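Local coordinates for protein extracellular ligand-binding receptor (Verminephrobacter eiseniae, PDB 4M88) that probably binds an amino acid outside the cytoplasm and delivers it to an ABC transporter, at residues Ala35-Gly40 with Met274-Pro279; Lys29-Gln34 with Ser294-Gly299; Asn260-Met263 with Gln267-Phe270. All blocks are in the same frame, centred on the assembly; numbering follows the deposited sequence.

Contact 1 of 3, residues Ala35-Gly40 with Met274-Pro279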
ATOM      1  N   ALA A  35      17.815  -7.993  10.311  1.00 15.04           N
ATOM      2  CA  ALA A  35      19.038  -7.523   9.652  1.00 17.98           C
ATOM      3  C   ALA A  35      20.176  -7.329  10.648  1.00 16.14           C
ATOM      4  O   ALA A  35      21.320  -7.698  10.369  1.00 16.99           O
ATOM      5  CB  ALA A  35      18.773  -6.232   8.888  1.00 16.64           C
ATOM      6  N   ASN A  36      19.871  -6.757  11.811  1.00 12.47           N
ATOM      7  CA  ASN A  36      20.907  -6.543  12.829  1.00 12.16           C
ATOM      8  C   ASN A  36      21.395  -7.829  13.485  1.00 14.36           C
ATOM      9  O   ASN A  36      22.573  -7.944  13.833  1.00 16.67           O
ATOM     10  CB  ASN A  36      20.461  -5.523  13.876  1.00 12.88           C
ATOM     11  CG  ASN A  36      20.407  -4.106  13.318  1.00 18.58           C
ATOM     12  OD1 ASN A  36      21.123  -3.771  12.370  1.00 18.65           O
ATOM     13  ND2 ASN A  36      19.542  -3.278  13.886  1.00 16.93           N
ATOM     14  N   LYS A  37      20.494  -8.793  13.654  1.00 13.36           N
ATOM     15  CA  LYS A  37      20.889 -10.106  14.169  1.00 14.66           C
ATOM     16  C   LYS A  37      21.850 -10.781  13.204  1.00 18.33           C
ATOM     17  O   LYS A  37      22.673 -11.602  13.612  1.00 19.85           O
ATOM     18  CB  LYS A  37      19.667 -11.004  14.371  1.00 19.98           C
ATOM     19  CG  LYS A  37      18.860 -10.709  15.621  1.00 27.30           C
ATOM     20  CD  LYS A  37      17.937 -11.886  15.943  1.00 39.48           C
ATOM     21  CE  LYS A  37      17.050 -11.600  17.150  1.00 48.14           C
ATOM     22  NZ  LYS A  37      16.513 -12.854  17.776  1.00 51.24           N
ATOM     23  N   ALA A  38      21.730 -10.442  11.925  1.00 15.62           N
ATOM     24  CA  ALA A  38      22.599 -10.996  10.885  1.00 19.02           C
ATOM     25  C   ALA A  38      23.845 -10.132  10.662  1.00 24.76           C
ATOM     26  O   ALA A  38      24.537 -10.288   9.655  1.00 29.53           O
ATOM     27  CB  ALA A  38      21.834 -11.180   9.589  1.00 18.91           C
ATOM     28  N   GLY A  39      24.112  -9.218  11.598  1.00 19.33           N
ATOM     29  CA  GLY A  39      25.322  -8.412  11.565  1.00 21.72           C
ATOM     30  C   GLY A  39      25.209  -7.055  10.885  1.00 24.10           C
ATOM     31  O   GLY A  39      26.227  -6.437  10.571  1.00 26.60           O
ATOM     32  N   GLY A  40      23.984  -6.585  10.659  1.00 17.77           N
ATOM     33  CA  GLY A  40      23.784  -5.311   9.986  1.00 14.24           C
ATOM     34  C   GLY A  40      24.357  -5.326   8.580  1.00 17.12           C
ATOM     35  O   GLY A  40      24.380  -6.361   7.911  1.00 16.83           O
HETATM   36  N   MSE A 274       8.604 -11.440  12.354  1.00 16.06           N
HETATM   37  CA  MSE A 274       7.503 -11.008  13.213  1.00 18.07           C
HETATM   38  C   MSE A 274       7.440 -11.764  14.549  1.00 18.51           C
HETATM   39  O   MSE A 274       7.169 -11.149  15.585  1.00 20.02           O
HETATM   40  CB  MSE A 274       6.161 -11.088  12.465  1.00 18.38           C
HETATM   41  CG  MSE A 274       6.041 -10.125  11.285  1.00 16.65           C
HETATM   42 SE   MSE A 274       6.063  -8.242  11.876  0.70 20.67          SE
HETATM   43  CE  MSE A 274       4.336  -8.173  12.750  1.00 23.03           C
ATOM     44  N   LYS A 275       7.703 -13.077  14.552  1.00 19.41           N
ATOM     45  CA  LYS A 275       7.654 -13.837  15.814  1.00 23.93           C
ATOM     46  C   LYS A 275       8.714 -13.322  16.771  1.00 26.02           C
ATOM     47  O   LYS A 275       8.489 -13.223  17.978  1.00 28.03           O
ATOM     48  CB  LYS A 275       7.947 -15.335  15.654  1.00 32.74           C
ATOM     49  CG  LYS A 275       7.513 -16.021  14.401  1.00 42.75           C
ATOM     50  CD  LYS A 275       6.010 -16.071  14.258  1.00 51.07           C
ATOM     51  CE  LYS A 275       5.608 -16.825  12.993  1.00 49.31           C
ATOM     52  NZ  LYS A 275       4.200 -16.543  12.612  1.00 51.39           N
ATOM     53  N   GLU A 276       9.893 -13.049  16.224  1.00 20.21           N
ATOM     54  CA  GLU A 276      11.017 -12.581  17.024  1.00 27.99           C
ATOM     55  C   GLU A 276      10.737 -11.208  17.645  1.00 27.56           C
ATOM     56  O   GLU A 276      10.957 -10.997  18.839  1.00 30.98           O
ATOM     57  CB  GLU A 276      12.287 -12.531  16.167  1.00 36.32           C
ATOM     58  CG  GLU A 276      12.751 -13.895  15.657  1.00 49.84           C
ATOM     59  CD  GLU A 276      14.016 -13.818  14.801  1.00 64.21           C
ATOM     60  OE1 GLU A 276      14.140 -12.871  13.986  1.00 68.52           O
ATOM     61  OE2 GLU A 276      14.885 -14.709  14.944  1.00 67.78           O
ATOM     62  N   ALA A 277      10.235 -10.287  16.826  1.00 19.45           N
ATOM     63  CA  ALA A 277      10.046  -8.902  17.241  1.00 22.41           C
ATOM     64  C   ALA A 277       8.736  -8.687  18.002  1.00 24.22           C
ATOM     65  O   ALA A 277       8.677  -7.888  18.935  1.00 25.36           O
ATOM     66  CB  ALA A 277      10.112  -7.978  16.018  1.00 20.38           C
ATOM     67  N   PHE A 278       7.687  -9.392  17.590  1.00 22.42           N
ATOM     68  CA  PHE A 278       6.363  -9.208  18.185  1.00 25.33           C
ATOM     69  C   PHE A 278       5.697 -10.546  18.468  1.00 24.45           C
ATOM     70  O   PHE A 278       4.716 -10.898  17.812  1.00 28.38           O
ATOM     71  CB  PHE A 278       5.483  -8.366  17.254  1.00 19.97           C
ATOM     72  CG  PHE A 278       6.092  -7.045  16.894  1.00 24.20           C
ATOM     73  CD1 PHE A 278       6.040  -5.977  17.784  1.00 27.11           C
ATOM     74  CD2 PHE A 278       6.744  -6.879  15.677  1.00 22.39           C
ATOM     75  CE1 PHE A 278       6.614  -4.762  17.467  1.00 29.16           C
ATOM     76  CE2 PHE A 278       7.325  -5.668  15.355  1.00 20.62           C
ATOM     77  CZ  PHE A 278       7.259  -4.608  16.243  1.00 21.79           C
ATOM     78  N   PRO A 279       6.226 -11.296  19.451  1.00 25.83           N
ATOM     79  CA  PRO A 279       5.777 -12.672  19.701  1.00 28.93           C
ATOM     80  C   PRO A 279       4.308 -12.815  20.108  1.00 36.98           C
ATOM     81  O   PRO A 279       3.750 -13.894  19.915  1.00 40.12           O
ATOM     82  CB  PRO A 279       6.694 -13.146  20.835  1.00 37.00           C
ATOM     83  CG  PRO A 279       7.214 -11.908  21.469  1.00 33.49           C
ATOM     84  CD  PRO A 279       7.327 -10.910  20.351  1.00 29.24           C
TER

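Contact 2 of 3, residues Lys29-Gln34 with Ser294-Gly299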
ATOM      1  N   LYS A  29      10.463  -2.540  11.641  1.00 10.91           N
ATOM      2  CA  LYS A  29      11.280  -2.907  12.793  1.00 14.15           C
ATOM      3  C   LYS A  29      11.623  -4.382  12.790  1.00 14.80           C
ATOM      4  O   LYS A  29      12.735  -4.769  13.169  1.00 14.00           O
ATOM      5  CB  LYS A  29      10.549  -2.574  14.090  1.00 17.70           C
ATOM      6  CG  LYS A  29      10.447  -1.101  14.369  1.00 18.18           C
ATOM      7  CD  LYS A  29       9.604  -0.892  15.607  1.00 24.61           C
ATOM      8  CE  LYS A  29       9.756   0.512  16.139  1.00 26.04           C
ATOM      9  NZ  LYS A  29       8.706   0.841  17.134  1.00 28.68           N
ATOM     10  N   ALA A  30      10.659  -5.204  12.383  1.00 10.96           N
ATOM     11  CA  ALA A  30      10.870  -6.642  12.287  1.00 16.07           C
ATOM     12  C   ALA A  30      12.022  -6.941  11.329  1.00 16.31           C
ATOM     13  O   ALA A  30      12.899  -7.742  11.655  1.00 13.95           O
ATOM     14  CB  ALA A  30       9.597  -7.357  11.851  1.00 15.93           C
ATOM     15  N   TYR A  31      12.048  -6.294  10.169  1.00 11.32           N
ATOM     16  CA  TYR A  31      13.174  -6.514   9.260  1.00 12.62           C
ATOM     17  C   TYR A  31      14.496  -6.024   9.856  1.00 12.28           C
ATOM     18  O   TYR A  31      15.507  -6.749   9.826  1.00 15.11           O
ATOM     19  CB  TYR A  31      12.978  -5.873   7.885  1.00 13.68           C
ATOM     20  CG  TYR A  31      14.258  -6.000   7.086  1.00 14.20           C
ATOM     21  CD1 TYR A  31      14.652  -7.233   6.575  1.00 16.64           C
ATOM     22  CD2 TYR A  31      15.107  -4.910   6.906  1.00 14.49           C
ATOM     23  CE1 TYR A  31      15.847  -7.372   5.877  1.00 21.43           C
ATOM     24  CE2 TYR A  31      16.308  -5.043   6.214  1.00 13.34           C
ATOM     25  CZ  TYR A  31      16.667  -6.273   5.703  1.00 16.55           C
ATOM     26  OH  TYR A  31      17.848  -6.409   4.999  1.00 20.28           O
ATOM     27  N   LEU A  32      14.501  -4.794  10.369  1.00 12.14           N
ATOM     28  CA  LEU A  32      15.725  -4.215  10.932  1.00 10.65           C
ATOM     29  C   LEU A  32      16.328  -5.067  12.041  1.00 16.37           C
ATOM     30  O   LEU A  32      17.547  -5.219  12.118  1.00 14.88           O
ATOM     31  CB  LEU A  32      15.479  -2.788  11.424  1.00 11.73           C
ATOM     32  CG  LEU A  32      15.094  -1.815  10.309  1.00 15.73           C
ATOM     33  CD1 LEU A  32      15.058  -0.399  10.854  1.00 19.10           C
ATOM     34  CD2 LEU A  32      16.036  -1.917   9.117  1.00 20.78           C
ATOM     35  N   ALA A  33      15.485  -5.632  12.904  1.00 12.93           N
ATOM     36  CA  ALA A  33      15.973  -6.518  13.948  1.00 17.09           C
ATOM     37  C   ALA A  33      16.597  -7.786  13.363  1.00 15.94           C
ATOM     38  O   ALA A  33      17.626  -8.270  13.851  1.00 14.33           O
ATOM     39  CB  ALA A  33      14.838  -6.869  14.938  1.00 17.66           C
ATOM     40  N   GLN A  34      15.962  -8.327  12.331  1.00 14.13           N
ATOM     41  CA  GLN A  34      16.447  -9.507  11.634  1.00 19.23           C
ATOM     42  C   GLN A  34      17.781  -9.144  10.977  1.00 16.43           C
ATOM     43  O   GLN A  34      18.772  -9.872  11.102  1.00 14.08           O
ATOM     44  CB  GLN A  34      15.397  -9.942  10.595  1.00 20.10           C
ATOM     45  CG  GLN A  34      15.534 -11.359  10.039  1.00 28.78           C
ATOM     46  CD  GLN A  34      14.403 -11.747   9.066  1.00 28.68           C
ATOM     47  OE1 GLN A  34      14.140 -11.048   8.087  1.00 24.19           O
ATOM     48  NE2 GLN A  34      13.748 -12.883   9.332  1.00 22.80           N
ATOM     49  N   SER A 294       9.575  -3.161   2.302  1.00 10.99           N
ATOM     50  CA  SER A 294      10.101  -1.852   1.949  1.00 11.09           C
ATOM     51  C   SER A 294      11.473  -1.692   2.587  1.00 14.12           C
ATOM     52  O   SER A 294      12.425  -1.255   1.935  1.00 14.57           O
ATOM     53  CB  SER A 294       9.150  -0.737   2.376  1.00 15.40           C
ATOM     54  OG  SER A 294       7.931  -0.823   1.663  1.00 18.60           O
ATOM     55  N   ALA A 295      11.572  -2.062   3.856  1.00 11.29           N
ATOM     56  CA  ALA A 295      12.842  -2.006   4.572  1.00 12.13           C
ATOM     57  C   ALA A 295      13.826  -3.022   4.000  1.00 11.31           C
ATOM     58  O   ALA A 295      15.008  -2.723   3.829  1.00 11.04           O
ATOM     59  CB  ALA A 295      12.628  -2.233   6.070  1.00 11.75           C
ATOM     60  N   ARG A 296      13.352  -4.225   3.693  1.00 10.46           N
ATOM     61  CA  ARG A 296      14.247  -5.242   3.166  1.00 11.31           C
ATOM     62  C   ARG A 296      14.820  -4.878   1.790  1.00 13.65           C
ATOM     63  O   ARG A 296      15.938  -5.255   1.454  1.00 12.99           O
ATOM     64  CB  ARG A 296      13.558  -6.602   3.105  1.00  9.89           C
ATOM     65  CG  ARG A 296      14.502  -7.701   2.665  1.00 15.40           C
ATOM     66  CD  ARG A 296      13.993  -9.075   3.055  1.00 16.56           C
ATOM     67  NE  ARG A 296      14.838 -10.111   2.480  1.00 18.55           N
ATOM     68  CZ  ARG A 296      14.574 -11.409   2.561  1.00 21.46           C
ATOM     69  NH1 ARG A 296      13.486 -11.819   3.208  1.00 18.40           N
ATOM     70  NH2 ARG A 296      15.394 -12.287   1.988  1.00 22.97           N
ATOM     71  N   THR A 297      14.053  -4.138   0.997  1.00 11.37           N
ATOM     72  CA  THR A 297      14.548  -3.637  -0.289  1.00 12.94           C
ATOM     73  C   THR A 297      15.787  -2.771  -0.085  1.00 10.93           C
ATOM     74  O   THR A 297      16.784  -2.917  -0.802  1.00 12.69           O
ATOM     75  CB  THR A 297      13.465  -2.808  -0.972  1.00 12.47           C
ATOM     76  OG1 THR A 297      12.391  -3.683  -1.313  1.00 13.19           O
ATOM     77  CG2 THR A 297      13.992  -2.140  -2.233  1.00 15.82           C
ATOM     78  N   VAL A 298      15.727  -1.885   0.900  1.00 11.14           N
ATOM     79  CA  VAL A 298      16.886  -1.073   1.233  1.00 12.38           C
ATOM     80  C   VAL A 298      18.054  -1.949   1.673  1.00 15.37           C
ATOM     81  O   VAL A 298      19.181  -1.755   1.225  1.00 13.98           O
ATOM     82  CB  VAL A 298      16.566  -0.045   2.318  1.00 10.90           C
ATOM     83  CG1 VAL A 298      17.842   0.624   2.789  1.00 11.16           C
ATOM     84  CG2 VAL A 298      15.584   0.996   1.787  1.00 15.07           C
ATOM     85  N   GLY A 299      17.770  -2.921   2.535  1.00 15.59           N
ATOM     86  CA  GLY A 299      18.786  -3.845   3.014  1.00 15.33           C
ATOM     87  C   GLY A 299      19.432  -4.629   1.891  1.00 15.47           C
ATOM     88  O   GLY A 299      20.661  -4.746   1.821  1.00 16.07           O
TER

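Contact 3 of 3, residues Asn260-Met263 with Gln267-Phe270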
ATOM      1  N   ASN A 260      -0.046 -14.260   5.692  1.00 12.69           N
ATOM      2  CA  ASN A 260      -0.306 -15.383   6.576  1.00 15.73           C
ATOM      3  C   ASN A 260      -0.132 -16.766   5.949  1.00 24.49           C
ATOM      4  O   ASN A 260      -0.321 -17.781   6.619  1.00 32.54           O
ATOM      5  CB  ASN A 260      -1.703 -15.247   7.196  1.00 16.96           C
ATOM      6  CG  ASN A 260      -1.791 -14.062   8.129  1.00 17.91           C
ATOM      7  OD1 ASN A 260      -1.131 -14.043   9.168  1.00 17.97           O
ATOM      8  ND2 ASN A 260      -2.594 -13.059   7.760  1.00 15.47           N
ATOM      9  N   ASP A 261       0.235 -16.807   4.673  1.00 18.60           N
ATOM     10  CA  ASP A 261       0.496 -18.086   4.011  1.00 23.24           C
ATOM     11  C   ASP A 261       1.995 -18.378   4.027  1.00 24.68           C
ATOM     12  O   ASP A 261       2.804 -17.483   4.283  1.00 27.03           O
ATOM     13  CB  ASP A 261      -0.063 -18.101   2.584  1.00 31.63           C
ATOM     14  CG  ASP A 261      -1.587 -18.197   2.550  1.00 51.93           C
ATOM     15  OD1 ASP A 261      -2.169 -18.831   3.461  1.00 59.18           O
ATOM     16  OD2 ASP A 261      -2.202 -17.642   1.608  1.00 57.63           O
ATOM     17  N   LYS A 262       2.363 -19.626   3.763  1.00 24.61           N
ATOM     18  CA  LYS A 262       3.740 -20.066   3.964  1.00 28.75           C
ATOM     19  C   LYS A 262       4.385 -20.634   2.707  1.00 25.78           C
ATOM     20  O   LYS A 262       5.384 -21.347   2.779  1.00 27.16           O
ATOM     21  CB  LYS A 262       3.797 -21.091   5.094  1.00 34.80           C
ATOM     22  CG  LYS A 262       4.372 -20.533   6.377  1.00 45.00           C
ATOM     23  CD  LYS A 262       3.799 -21.216   7.608  1.00 50.71           C
ATOM     24  CE  LYS A 262       4.867 -21.360   8.687  1.00 53.46           C
ATOM     25  NZ  LYS A 262       5.705 -20.125   8.823  1.00 51.40           N
HETATM   26  N   MSE A 263       3.814 -20.298   1.557  1.00 21.66           N
HETATM   27  CA  MSE A 263       4.251 -20.834   0.265  1.00 27.25           C
HETATM   28  C   MSE A 263       5.665 -20.417  -0.169  1.00 25.46           C
HETATM   29  O   MSE A 263       6.446 -21.242  -0.645  1.00 28.78           O
HETATM   30  CB  MSE A 263       3.235 -20.411  -0.797  1.00 34.46           C
HETATM   31  CG  MSE A 263       3.636 -20.671  -2.233  1.00 42.62           C
HETATM   32 SE   MSE A 263       2.038 -20.621  -3.343  0.70132.05          SE
HETATM   33  CE  MSE A 263       0.945 -21.830  -2.264  1.00 62.05           C
ATOM     34  N   GLN A 267       7.645 -15.214   2.623  1.00 15.41           N
ATOM     35  CA  GLN A 267       6.562 -15.300   3.600  1.00 17.15           C
ATOM     36  C   GLN A 267       7.068 -15.874   4.917  1.00 14.31           C
ATOM     37  O   GLN A 267       6.730 -15.379   5.996  1.00 17.11           O
ATOM     38  CB  GLN A 267       5.401 -16.130   3.050  1.00 16.71           C
ATOM     39  CG  GLN A 267       4.587 -15.384   1.994  1.00 15.86           C
ATOM     40  CD  GLN A 267       3.726 -16.313   1.168  1.00 19.61           C
ATOM     41  OE1 GLN A 267       4.196 -17.345   0.690  1.00 27.21           O
ATOM     42  NE2 GLN A 267       2.455 -15.956   1.000  1.00 17.52           N
ATOM     43  N   ARG A 268       7.892 -16.914   4.832  1.00 16.60           N
ATOM     44  CA  ARG A 268       8.403 -17.557   6.035  1.00 17.17           C
ATOM     45  C   ARG A 268       9.412 -16.672   6.768  1.00 14.94           C
ATOM     46  O   ARG A 268       9.429 -16.631   8.003  1.00 15.24           O
ATOM     47  CB  ARG A 268       9.027 -18.908   5.695  1.00 20.73           C
ATOM     48  CG  ARG A 268       8.042 -19.905   5.136  1.00 24.38           C
ATOM     49  CD  ARG A 268       8.759 -21.158   4.637  1.00 29.96           C
ATOM     50  NE  ARG A 268       8.181 -21.584   3.368  1.00 40.74           N
ATOM     51  CZ  ARG A 268       8.864 -21.747   2.242  1.00 39.37           C
ATOM     52  NH1 ARG A 268      10.174 -21.553   2.215  1.00 38.02           N
ATOM     53  NH2 ARG A 268       8.232 -22.124   1.142  1.00 44.48           N
ATOM     54  N   GLU A 269      10.247 -15.968   6.009  1.00 15.25           N
ATOM     55  CA  GLU A 269      11.220 -15.037   6.589  1.00 14.91           C
ATOM     56  C   GLU A 269      10.542 -13.841   7.268  1.00 13.62           C
ATOM     57  O   GLU A 269      10.970 -13.393   8.335  1.00 14.19           O
ATOM     58  CB  GLU A 269      12.210 -14.571   5.512  1.00 16.57           C
ATOM     59  CG  GLU A 269      13.106 -15.712   5.022  1.00 25.30           C
ATOM     60  CD  GLU A 269      13.890 -15.387   3.764  1.00 32.43           C
ATOM     61  OE1 GLU A 269      13.468 -14.498   2.990  1.00 29.07           O
ATOM     62  OE2 GLU A 269      14.932 -16.044   3.546  1.00 36.63           O
ATOM     63  N   PHE A 270       9.492 -13.323   6.640  1.00 13.45           N
ATOM     64  CA  PHE A 270       8.684 -12.281   7.243  1.00 12.58           C
ATOM     65  C   PHE A 270       8.061 -12.804   8.536  1.00 15.89           C
ATOM     66  O   PHE A 270       8.127 -12.155   9.568  1.00 13.24           O
ATOM     67  CB  PHE A 270       7.595 -11.834   6.263  1.00 12.11           C
ATOM     68  CG  PHE A 270       6.445 -11.112   6.915  1.00 11.77           C
ATOM     69  CD1 PHE A 270       6.613  -9.831   7.435  1.00 11.62           C
ATOM     70  CD2 PHE A 270       5.187 -11.707   6.983  1.00 11.82           C
ATOM     71  CE1 PHE A 270       5.546  -9.158   8.037  1.00 16.23           C
ATOM     72  CE2 PHE A 270       4.120 -11.046   7.578  1.00 15.33           C
ATOM     73  CZ  PHE A 270       4.299  -9.767   8.105  1.00 13.51           C
TER
HETATM   74  O   HOH W   1       8.450 -18.686   9.652  1.00 30.11           O

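Contact 1 of 3, residues Ala35-Gly40 with Met274-Pro279
Lys37 and Glu276 reach for each other across the ends of two neighbouring helices, helix 18-37 and helix 265-277, in the first lobe of a periplasmic-binding-protein fold. The two side chains come from opposite directions. Each runs extended beyond CG, with CG anti to the carbonyl carbon (chi1 -78° for Lys37, -64° for Glu276), and their charged ends approach across a backbone separation of 10.6 Å between Lys37 CA and Glu276 CA. Lys37 NZ lies 3.8 Å from Glu276 OE2, a long salt bridge rather than a close ion pair. Both residues are exposed and little surface is buried: an ion pair can span two helix ends without packing them together, and solvent probably weakens it.

Beyond Lys37 the first helix finishes cleanly. Gly40 N bonds to Ala35 O at 2.9 Å and Gly39 N to Asn36 O at 3.0 Å, while Gly39 takes the positive phi (94°) of the C-prime position, where a CB would press on the preceding carbonyl. Asn36 OD1 accepts from Leu46 N, tying this helix end to strand 45-52. What results is a helix closed by a Schellman motif, whose last turn carries half of a long surface ion pair.

Contact 2 of 3, residues Lys29-Gln34 with Ser294-Gly299
Tyr31, on helix 18-37, lays its ring against the backbone of Arg296 on helix 286-303, where the two short segments pass at 8.9 Å between axes with their directions 34° apart. The ring swings across the gap because CG stands anti to the backbone N (chi1 173°). At its root, Tyr31 CB faces Ala295 CB at 4.1 Å. Further out, Tyr31 CD2 touches the same methyl, Ala295 CB, at 3.7 Å, and Tyr31 CE2 comes to 3.6 Å from Ala295 O. On the other branch, Tyr31 CE1 meets Arg296 CG at 3.5 Å and also runs close to CB and CD of that arginine. Between the branches Arg296 CA stands over the ring face, 3.6 Å from the Tyr31 ring centroid and only 8° off the normal, a CH-pi contact. At the tip, Tyr31 OH rests 3.4 Å from Gly299 CA; a CB here would collide with the hydroxyl, so the ring can pack on backbone because a glycine gives way.

The arginine chain crosses the tyrosine at about a right angle. Its guanidinium is nearly parallel to the ring but is held elsewhere: NH1 forms a salt bridge with Glu269 and NE another with Glu300. Gln34, one turn beyond Tyr31, bonds through OE1 to Tyr292 OH. A tyrosine ring laid on an alanine, on the backbone and aliphatic chain of an arginine, and on a glycine is close helix-helix packing, here within the first alpha/beta lobe of the bilobal periplasmic-binding-protein fold.

Contact 3 of 3, residues Asn260-Met263 with Gln267-Phe270
Gln267 and Arg268, in the first turn of helix 265-277, embrace the chain at Asp261-Met263 where it crosses from strand 250-254 of the second lobe back to the first in the bilobal periplasmic-binding-protein fold. The two side chains divide the work, and show how a helix's first turn can fix the loop leading into it. Gln267 points its CB toward the loop and extends beyond CG alongside the Asp261 carbonyl, with Gln267 CB only 3.2 Å from Asp261 O; that oxygen accepts from Gln271 NE2, so Gln267 merely touches it. At its end the amide is gripped on both atoms: OE1 accepts from Leu264 N, just before the helix, and NE2 donates to Asp258 O. Gln267 OE1 also lies 3.1 Å from Met263 N, but the angle there is too poor for a hydrogen bond. A leucine in place of Gln267 would probably leave Leu264 N and Asp258 O without these partners and the loop less firmly fixed to the helix start.

Arg268 leaves the helix beside the loop, and the bend at chi3 (-138°) brings its guanidinium over to the Lys262 carbonyl. Arg268 NE bonds to Lys262 O at 2.9 Å with an N-H...O angle of 152°, approaching from 29° off the carbonyl plane; Arg268 NH2 adds a weak bond to the same Lys262 O at 3.4 Å. Arg268 NH2 also sits 2.7 Å from Met263 O, again at too poor an angle for a hydrogen bond. The aliphatic parts pass aslant, Lys262 CG against Arg268 CG at 3.9 Å. Lys262 then curls through chi3 and chi4, bringing NZ to Gln271 OE1. A water closes the circuit, weakly accepting from Lys262 NZ and donating to Arg268 O at 2.8 Å.

How the contacts relate
Followed from the N terminus, helix 18-37 and the turn that follows it carry the first partners of contacts 2 and 1 in succession, residues 29-34 and then 35-40. The chain next builds most of both lobes before it returns at 260-263, where contact 3 closes a short loop as helix 265-277 begins. That helix ends in contact 1, whose long loop encloses contact 3; helix 286-303 then closes the still wider loop of contact 2, which encloses both. The three therefore nest without crossing. A probable hydrogen bond from Gln34 NE2 to Glu269 O links contacts 2 and 3, while selenomethionine Met274 packs on Ala30 between contacts 1 and 2. Contacts 1 and 2 tie the returning helices to helix 18-37; contact 3 fixes the start of helix 265-277.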